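Local structure of dTDP-glucose 4,6-dehydratase (Klebsiella pneumoniae, 5U4Q) at the interface of chains A and B. The protein is an NAD-dependent epimerase of the NAD-dependent epimerase/dehydratase family that binds NAD as cofactor and probably acts on nucleotide-linked sugars. Sequence-based numbering; all coordinates share one arbitrary frame. Chains: chain A/B, dTDP-glucose 4,6-dehydratase.

Contact 1 and contact 2 are near-twins, related by the two-fold of the A/B pair but differing in the turn of Thr167, their C-alpha centres about 17 Å apart. Each sets the start of helix 153-172 and the loop before it in one chain against the later turns of that helix in the other. Contact 3 lies about 9 Å from contact 1, shares A:His149 and B:His166 with it, and adds residues 135 and 137 of chain A and the 244-246 and 254-255 segments of chain B; contact 2 is about 24 Å from it. Helix 153-172 and its leading loop recur in this probably biological dimer, contact 3 flanking contact 1.

Contact 1: the interface of chains A and B. Residues chain A 147-150, 152, 156; chain B 163-164, 166-167.
A:Pro150 and B:Leu163 meet at about a right angle at the apolar centre, where the ring carbon CD of A:Pro150 lies 3.7 Å from the CD2 methyl of B:Leu163. That same methyl also faces the backbone of A:Asp148. On the other side of the proline, A:Pro150 CG is 3.4 Å from B:Thr167 OG1, and the CB methyl of A:Ala156 adds a 3.6 Å contact to the same hydroxyl oxygen. B:Thr167 OG1 is anti to its own carbonyl carbon and donates back to the helix carbonyl O of B:Leu163 at 3.1 Å; its approach to A:Ser152 O is at best a weak bond. The other branch, methyl CG2, packs on the A:Ser152 backbone.

Outward, B:His166 has CG anti to the backbone N (chi1 -176°), which directs its ring over the chain A loop. B:His166 ND1 donates to the carbonyl O of A:Pro150 at 2.8 Å, bent to 148° at the hydrogen, with the acceptor almost exactly in the ring plane. One face of this imidazole takes the CA of A:His149, 3.7 Å from the ring centroid, a CH-pi contact. The A:His149 ring turns its CD2 edge to B:His166 NE2 at 3.4 Å, the two planes 79° apart.

By anchoring the chain A loop on the chain B helix, the site joins the two chains of the deposited assembly, probably the working dimer, through helix 153-172 itself, the helix that carries the family's YxxxK motif.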
loop_
_atom_site.group_PDB
_atom_site.type_symbol
_atom_site.label_atom_id
_atom_site.label_comp_id
_atom_site.label_asym_id
_atom_site.label_seq_id
_atom_site.Cartn_x
_atom_site.Cartn_y
_atom_site.Cartn_z
ATOM N N VAL A 147 2.751 -3.044 -11.660
ATOM C CA VAL A 147 3.326 -3.402 -10.374
ATOM C C VAL A 147 2.151 -3.614 -9.402
ATOM O O VAL A 147 2.060 -2.983 -8.354
ATOM C CB VAL A 147 4.328 -2.311 -9.908
ATOM C CG1 VAL A 147 5.600 -2.384 -10.744
ATOM C CG2 VAL A 147 3.740 -0.920 -10.033
ATOM N N ASP A 148 1.263 -4.505 -9.822
ATOM C CA ASP A 148 0.024 -4.876 -9.125
ATOM C C ASP A 148 0.059 -6.199 -8.383
ATOM O O ASP A 148 -0.930 -6.548 -7.714
ATOM C CB ASP A 148 -1.067 -5.079 -10.199
ATOM C CG ASP A 148 -1.427 -3.827 -10.890
ATOM O OD1 ASP A 148 -1.858 -2.899 -10.182
ATOM O OD2 ASP A 148 -1.327 -3.782 -12.138
ATOM N N HIS A 149 1.149 -6.934 -8.512
ATOM C CA HIS A 149 1.199 -8.308 -7.998
ATOM C C HIS A 149 2.386 -8.555 -7.113
ATOM O O HIS A 149 3.242 -9.377 -7.410
ATOM C CB HIS A 149 1.213 -9.287 -9.188
ATOM C CG HIS A 149 -0.010 -9.218 -10.027
ATOM N ND1 HIS A 149 -0.071 -8.470 -11.183
ATOM C CD2 HIS A 149 -1.221 -9.811 -9.892
ATOM C CE1 HIS A 149 -1.277 -8.587 -11.710
ATOM N NE2 HIS A 149 -1.995 -9.394 -10.944
ATOM N N PRO A 150 2.458 -7.824 -5.985
ATOM C CA PRO A 150 3.577 -8.024 -5.094
ATOM C C PRO A 150 3.581 -9.404 -4.444
ATOM O O PRO A 150 2.513 -9.979 -4.194
ATOM C CB PRO A 150 3.372 -6.916 -4.026
ATOM C CG PRO A 150 1.912 -6.691 -4.032
ATOM C CD PRO A 150 1.500 -6.837 -5.467
ATOM N N SER A 152 5.563 -9.917 -1.543
ATOM C CA SER A 152 5.947 -9.763 -0.129
ATOM C C SER A 152 5.212 -8.563 0.455
ATOM O O SER A 152 4.831 -7.650 -0.282
ATOM C CB SER A 152 7.448 -9.540 0.065
ATOM O OG SER A 152 7.886 -8.291 -0.478
ATOM N N ALA A 156 4.459 -4.757 -1.138
ATOM C CA ALA A 156 3.140 -4.136 -1.112
ATOM C C ALA A 156 3.193 -2.779 -0.412
ATOM O O ALA A 156 2.528 -1.849 -0.854
ATOM C CB ALA A 156 2.133 -5.023 -0.440
ATOM N N LEU B 163 -3.476 -4.808 -2.960
ATOM C CA LEU B 163 -2.087 -5.237 -3.024
ATOM C C LEU B 163 -1.717 -6.188 -1.881
ATOM O O LEU B 163 -0.998 -7.189 -2.087
ATOM C CB LEU B 163 -1.136 -4.036 -2.948
ATOM C CG LEU B 163 -1.101 -3.049 -4.109
ATOM C CD1 LEU B 163 -0.380 -1.784 -3.636
ATOM C CD2 LEU B 163 -0.451 -3.648 -5.361
HETATM N N MSE B 164 -2.199 -5.858 -0.681
HETATM C CA MSE B 164 -1.938 -6.652 0.516
HETATM C C MSE B 164 -2.622 -8.000 0.395
HETATM O O MSE B 164 -2.041 -9.013 0.753
HETATM C CB MSE B 164 -2.387 -5.840 1.733
HETATM C CG MSE B 164 -1.485 -4.606 1.905
HETATM SE SE MSE B 164 -2.307 -3.216 3.034
HETATM C CE MSE B 164 -2.095 -4.104 4.762
ATOM N N HIS B 166 -3.292 -9.513 -2.446
ATOM C CA HIS B 166 -2.484 -10.299 -3.395
ATOM C C HIS B 166 -1.309 -10.972 -2.707
ATOM O O HIS B 166 -1.030 -12.175 -2.908
ATOM C CB HIS B 166 -1.958 -9.467 -4.581
ATOM C CG HIS B 166 -1.235 -10.307 -5.578
ATOM N ND1 HIS B 166 0.118 -10.530 -5.519
ATOM C CD2 HIS B 166 -1.705 -11.103 -6.570
ATOM C CE1 HIS B 166 0.460 -11.402 -6.456
ATOM N NE2 HIS B 166 -0.626 -11.755 -7.115
ATOM N N THR B 167 -0.549 -10.200 -1.923
ATOM C CA THR B 167 0.603 -10.696 -1.191
ATOM C C THR B 167 0.246 -11.904 -0.306
ATOM O O THR B 167 0.954 -12.899 -0.274
ATOM C CB THR B 167 1.196 -9.579 -0.290
ATOM O OG1 THR B 167 1.605 -8.479 -1.122
ATOM C CG2 THR B 167 2.362 -10.069 0.507
#

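Contact 2: the interface of chains A and B. Residues chain A 163-164, 166-167, 171; chain B 150-153, 156.
This is a helix-on-loop patch of a two-fold symmetric homodimer interface, in which A:Thr167, A:Leu163 and A:His166 of helix 153-172 grip B:Pro150; it ties the two chains of the deposited assembly together, a pairing probably also used in solution. The patch repeats contact 1 with the chains exchanged, but the threonine is turned differently. In A:Thr167 OG1 stands between the backbone N and the carbonyl carbon (chi1 73°), so the hydroxyl bonds to A:Met164 O at 2.8 Å, within its own helix, and methyl CG2 is the branch presented to chain B. A:Thr167 CG2 reaches B:Pro150 CG at 3.5 Å and the B:Ala156 methyl CB at 3.7 Å, so a methyl, not an oxygen, meets the proline ring and B:Ala156 here, while also resting on the carbonyl oxygens of B:Pro150 and B:Ser152. Beside it, A:Leu163 CD2 meets B:Pro150 CD at 3.7 Å, the two side chains at about a right angle.

Further along the helix, A:Leu171 brings CD2 to within 3.3 Å of B:Val151 O, a van der Waals approach to the loop backbone. At the polar edge the A:His166 imidazole donates from ND1 to B:Pro150 O at 2.8 Å, 148° at the hydrogen, with that oxygen lying 1° out of the ring plane.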
loop_
_atom_site.group_PDB
_atom_site.type_symbol
_atom_site.label_atom_id
_atom_site.label_comp_id
_atom_site.label_asym_id
_atom_site.label_seq_id
_atom_site.Cartn_x
_atom_site.Cartn_y
_atom_site.Cartn_z
ATOM N N LEU A 163 1.543 4.953 -4.221
ATOM C CA LEU A 163 0.131 5.333 -4.393
ATOM C C LEU A 163 -0.221 6.530 -3.545
ATOM O O LEU A 163 -0.910 7.450 -3.997
ATOM C CB LEU A 163 -0.794 4.170 -4.062
ATOM C CG LEU A 163 -0.778 2.989 -5.039
ATOM C CD1 LEU A 163 -1.313 1.764 -4.333
ATOM C CD2 LEU A 163 -1.554 3.308 -6.313
HETATM N N MSE A 164 0.263 6.518 -2.302
HETATM C CA MSE A 164 0.015 7.609 -1.372
HETATM C C MSE A 164 0.698 8.876 -1.860
HETATM O O MSE A 164 0.118 9.960 -1.805
HETATM C CB MSE A 164 0.448 7.183 0.041
HETATM C CG MSE A 164 -0.395 6.000 0.537
HETATM SE SE MSE A 164 0.473 5.003 2.011
HETATM C CE MSE A 164 0.366 6.354 3.423
ATOM N N HIS A 166 1.309 9.637 -4.923
ATOM C CA HIS A 166 0.534 10.130 -6.077
ATOM C C HIS A 166 -0.640 10.985 -5.598
ATOM O O HIS A 166 -0.867 12.095 -6.107
ATOM C CB HIS A 166 -0.014 9.018 -6.936
ATOM C CG HIS A 166 -0.711 9.546 -8.133
ATOM N ND1 HIS A 166 -2.074 9.778 -8.171
ATOM C CD2 HIS A 166 -0.207 10.037 -9.292
ATOM C CE1 HIS A 166 -2.374 10.370 -9.315
ATOM N NE2 HIS A 166 -1.266 10.522 -10.021
ATOM N N THR A 167 -1.388 10.475 -4.612
ATOM C CA THR A 167 -2.537 11.232 -4.095
ATOM C C THR A 167 -2.152 12.584 -3.469
ATOM O O THR A 167 -2.853 13.561 -3.646
ATOM C CB THR A 167 -3.395 10.441 -3.054
ATOM O OG1 THR A 167 -2.698 10.337 -1.817
ATOM C CG2 THR A 167 -3.761 9.091 -3.530
ATOM N N LEU A 171 -3.435 16.106 -4.975
ATOM C CA LEU A 171 -4.301 16.962 -4.145
ATOM C C LEU A 171 -3.659 18.230 -3.654
ATOM O O LEU A 171 -4.327 19.270 -3.573
ATOM C CB LEU A 171 -4.786 16.190 -2.925
ATOM C CG LEU A 171 -5.798 15.080 -3.201
ATOM C CD1 LEU A 171 -6.023 14.282 -1.935
ATOM C CD2 LEU A 171 -7.120 15.642 -3.714
ATOM N N PRO B 150 -4.537 7.051 -7.999
ATOM C CA PRO B 150 -5.623 7.500 -7.144
ATOM C C PRO B 150 -5.575 8.986 -6.874
ATOM O O PRO B 150 -4.501 9.570 -6.842
ATOM C CB PRO B 150 -5.387 6.702 -5.837
ATOM C CG PRO B 150 -3.912 6.499 -5.826
ATOM C CD PRO B 150 -3.575 6.212 -7.259
ATOM N N VAL B 151 -6.741 9.608 -6.678
ATOM C CA VAL B 151 -6.825 11.033 -6.363
ATOM C C VAL B 151 -7.349 11.358 -4.971
ATOM O O VAL B 151 -7.633 12.516 -4.675
ATOM C CB VAL B 151 -7.642 11.814 -7.415
ATOM C CG1 VAL B 151 -6.966 11.730 -8.771
ATOM C CG2 VAL B 151 -9.094 11.312 -7.492
ATOM N N SER B 152 -7.515 10.340 -4.127
ATOM C CA SER B 152 -7.836 10.550 -2.718
ATOM C C SER B 152 -7.074 9.513 -1.883
ATOM O O SER B 152 -6.777 8.411 -2.362
ATOM C CB SER B 152 -9.343 10.426 -2.450
ATOM O OG SER B 152 -9.753 9.076 -2.555
ATOM N N LEU B 153 -6.789 9.866 -0.635
ATOM C CA LEU B 153 -6.150 8.932 0.270
ATOM C C LEU B 153 -7.040 7.686 0.460
ATOM O O LEU B 153 -6.542 6.570 0.480
ATOM C CB LEU B 153 -5.788 9.602 1.603
ATOM C CG LEU B 153 -5.120 8.670 2.620
ATOM C CD1 LEU B 153 -3.844 8.036 2.086
ATOM C CD2 LEU B 153 -4.813 9.449 3.882
ATOM N N ALA B 156 -6.335 5.383 -2.378
ATOM C CA ALA B 156 -5.027 4.783 -2.227
ATOM C C ALA B 156 -5.088 3.644 -1.201
ATOM O O ALA B 156 -4.473 2.599 -1.410
ATOM C CB ALA B 156 -4.004 5.827 -1.811
#

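Contact 3: the interface of chains A and B. Residues chain A 135, 137, 149; chain B 166, 170, 244-246, 254-255.
A:Leu135 inserts its branched tip among B:Ser255, B:His166, B:His170 and B:Trp244, and it buries 62 Å² against chain B. The A:Leu135 CD1 methyl lies 3.5 Å from B:Ser255 OG and meets the B:His166 ring at the edge, in plane, through CE1. The CD2 methyl turns instead to B:His170, and CB packs on B:Val246 CG2, so the leucine is held on several sides.

A:His149 offers a ring face to B:Trp244. The indole atom B:Trp244 CH2 sits over the centre of the imidazole, 3.3 Å from A:His149 NE2, and the planes open to 58°, an edge-to-face arrangement with the tryptophan supplying the edge. The indole is itself flanked within chain B: B:Ser254 CA lies over the centre of one face and B:Val246 N over the rim of the other, which should limit its rotation. B:Ser254 OG and B:His166 NE2 share a hydrogen bond of 2.8 Å, a second-shell support for that imidazole.

A:Arg137 bends at chi3 (-83°) to lay its guanidinium against B:Thr245, whose CG2 covers one face near the rim. A:Arg137 NH1 donates to B:Trp244 O at 3.2 Å, in the carbonyl plane and on a lone pair, though tilted 20° from the guanidinium plane. A water molecule joins the two chains beside it, 2.7 Å from A:Arg137 NE and also bonded to the backbone oxygen A:Leu135 O. On the chain B side the same water lies 2.9 Å from the amide nitrogen B:Val246 N.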
loop_
_atom_site.group_PDB
_atom_site.type_symbol
_atom_site.label_atom_id
_atom_site.label_comp_id
_atom_site.label_asym_id
_atom_site.label_seq_id
_atom_site.Cartn_x
_atom_site.Cartn_y
_atom_site.Cartn_z
ATOM N N LEU A 135 5.515 -10.508 -9.390
ATOM C CA LEU A 135 5.443 -11.678 -10.287
ATOM C C LEU A 135 5.856 -11.374 -11.719
ATOM O O LEU A 135 5.878 -12.293 -12.550
ATOM C CB LEU A 135 4.025 -12.249 -10.278
ATOM C CG LEU A 135 3.528 -12.932 -8.988
ATOM C CD1 LEU A 135 2.048 -13.256 -9.110
ATOM C CD2 LEU A 135 4.342 -14.176 -8.689
ATOM N N ARG A 137 7.702 -10.964 -15.168
ATOM C CA ARG A 137 8.769 -11.750 -15.800
ATOM C C ARG A 137 9.432 -11.078 -17.010
ATOM O O ARG A 137 10.553 -11.427 -17.357
ATOM C CB ARG A 137 8.245 -13.143 -16.181
ATOM C CG ARG A 137 8.452 -14.172 -15.079
ATOM C CD ARG A 137 7.591 -15.414 -15.246
ATOM N NE ARG A 137 6.249 -15.195 -14.722
ATOM C CZ ARG A 137 5.327 -16.141 -14.586
ATOM N NH1 ARG A 137 4.145 -15.827 -14.089
ATOM N NH2 ARG A 137 5.586 -17.392 -14.942
ATOM N N HIS A 149 1.149 -6.934 -8.512
ATOM C CA HIS A 149 1.199 -8.308 -7.998
ATOM C C HIS A 149 2.386 -8.555 -7.113
ATOM O O HIS A 149 3.242 -9.377 -7.410
ATOM C CB HIS A 149 1.213 -9.287 -9.188
ATOM C CG HIS A 149 -0.010 -9.218 -10.027
ATOM N ND1 HIS A 149 -0.071 -8.470 -11.183
ATOM C CD2 HIS A 149 -1.221 -9.811 -9.892
ATOM C CE1 HIS A 149 -1.277 -8.587 -11.710
ATOM N NE2 HIS A 149 -1.995 -9.394 -10.944
ATOM N N HIS B 166 -3.292 -9.513 -2.446
ATOM C CA HIS B 166 -2.484 -10.299 -3.395
ATOM C C HIS B 166 -1.309 -10.972 -2.707
ATOM O O HIS B 166 -1.030 -12.175 -2.908
ATOM C CB HIS B 166 -1.958 -9.467 -4.581
ATOM C CG HIS B 166 -1.235 -10.307 -5.578
ATOM N ND1 HIS B 166 0.118 -10.530 -5.519
ATOM C CD2 HIS B 166 -1.705 -11.103 -6.570
ATOM C CE1 HIS B 166 0.460 -11.402 -6.456
ATOM N NE2 HIS B 166 -0.626 -11.755 -7.115
ATOM N N HIS B 170 -0.784 -15.014 -2.396
ATOM C CA HIS B 170 0.406 -15.620 -2.948
ATOM C C HIS B 170 1.265 -16.352 -1.917
ATOM O O HIS B 170 1.686 -17.500 -2.139
ATOM C CB HIS B 170 1.254 -14.557 -3.679
ATOM C CG HIS B 170 2.617 -15.042 -4.044
ATOM N ND1 HIS B 170 2.870 -15.764 -5.197
ATOM C CD2 HIS B 170 3.799 -14.937 -3.401
ATOM C CE1 HIS B 170 4.153 -16.068 -5.242
ATOM N NE2 HIS B 170 4.742 -15.583 -4.164
ATOM N N TRP B 244 -0.845 -18.743 -15.058
ATOM C CA TRP B 244 -1.044 -17.296 -15.156
ATOM C C TRP B 244 0.283 -16.535 -15.120
ATOM O O TRP B 244 1.192 -16.893 -14.381
ATOM C CB TRP B 244 -1.945 -16.814 -14.011
ATOM C CG TRP B 244 -2.324 -15.364 -14.043
ATOM C CD1 TRP B 244 -3.473 -14.839 -14.518
ATOM C CD2 TRP B 244 -1.554 -14.257 -13.540
ATOM N NE1 TRP B 244 -3.484 -13.480 -14.360
ATOM C CE2 TRP B 244 -2.307 -13.094 -13.772
ATOM C CE3 TRP B 244 -0.301 -14.144 -12.926
ATOM C CZ2 TRP B 244 -1.860 -11.832 -13.409
ATOM C CZ3 TRP B 244 0.141 -12.887 -12.560
ATOM C CH2 TRP B 244 -0.631 -11.751 -12.808
ATOM N N THR B 245 0.380 -15.503 -15.953
ATOM C CA THR B 245 1.549 -14.625 -15.968
ATOM C C THR B 245 1.042 -13.201 -15.997
ATOM O O THR B 245 -0.060 -12.925 -16.456
ATOM C CB THR B 245 2.457 -14.840 -17.213
ATOM O OG1 THR B 245 1.770 -14.412 -18.392
ATOM C CG2 THR B 245 2.878 -16.286 -17.358
ATOM N N VAL B 246 1.860 -12.281 -15.498
ATOM C CA VAL B 246 1.523 -10.874 -15.539
ATOM C C VAL B 246 1.357 -10.394 -16.979
ATOM O O VAL B 246 0.450 -9.632 -17.300
ATOM C CB VAL B 246 2.649 -10.038 -14.858
ATOM C CG1 VAL B 246 2.467 -8.550 -15.124
ATOM C CG2 VAL B 246 2.704 -10.330 -13.358
ATOM N N SER B 254 -4.469 -13.564 -10.858
ATOM C CA SER B 254 -3.134 -13.949 -10.495
ATOM C C SER B 254 -2.975 -15.438 -10.610
ATOM O O SER B 254 -3.942 -16.177 -10.870
ATOM C CB SER B 254 -2.784 -13.509 -9.043
ATOM O OG SER B 254 -1.493 -13.901 -8.654
ATOM N N SER B 255 -1.742 -15.864 -10.391
ATOM C CA SER B 255 -1.408 -17.253 -10.240
ATOM C C SER B 255 -1.842 -17.647 -8.829
ATOM O O SER B 255 -2.107 -18.814 -8.540
ATOM C CB SER B 255 0.096 -17.500 -10.457
ATOM O OG SER B 255 0.899 -16.522 -9.793
HETATM O O HOH W 1 4.609 -13.049 -14.861
#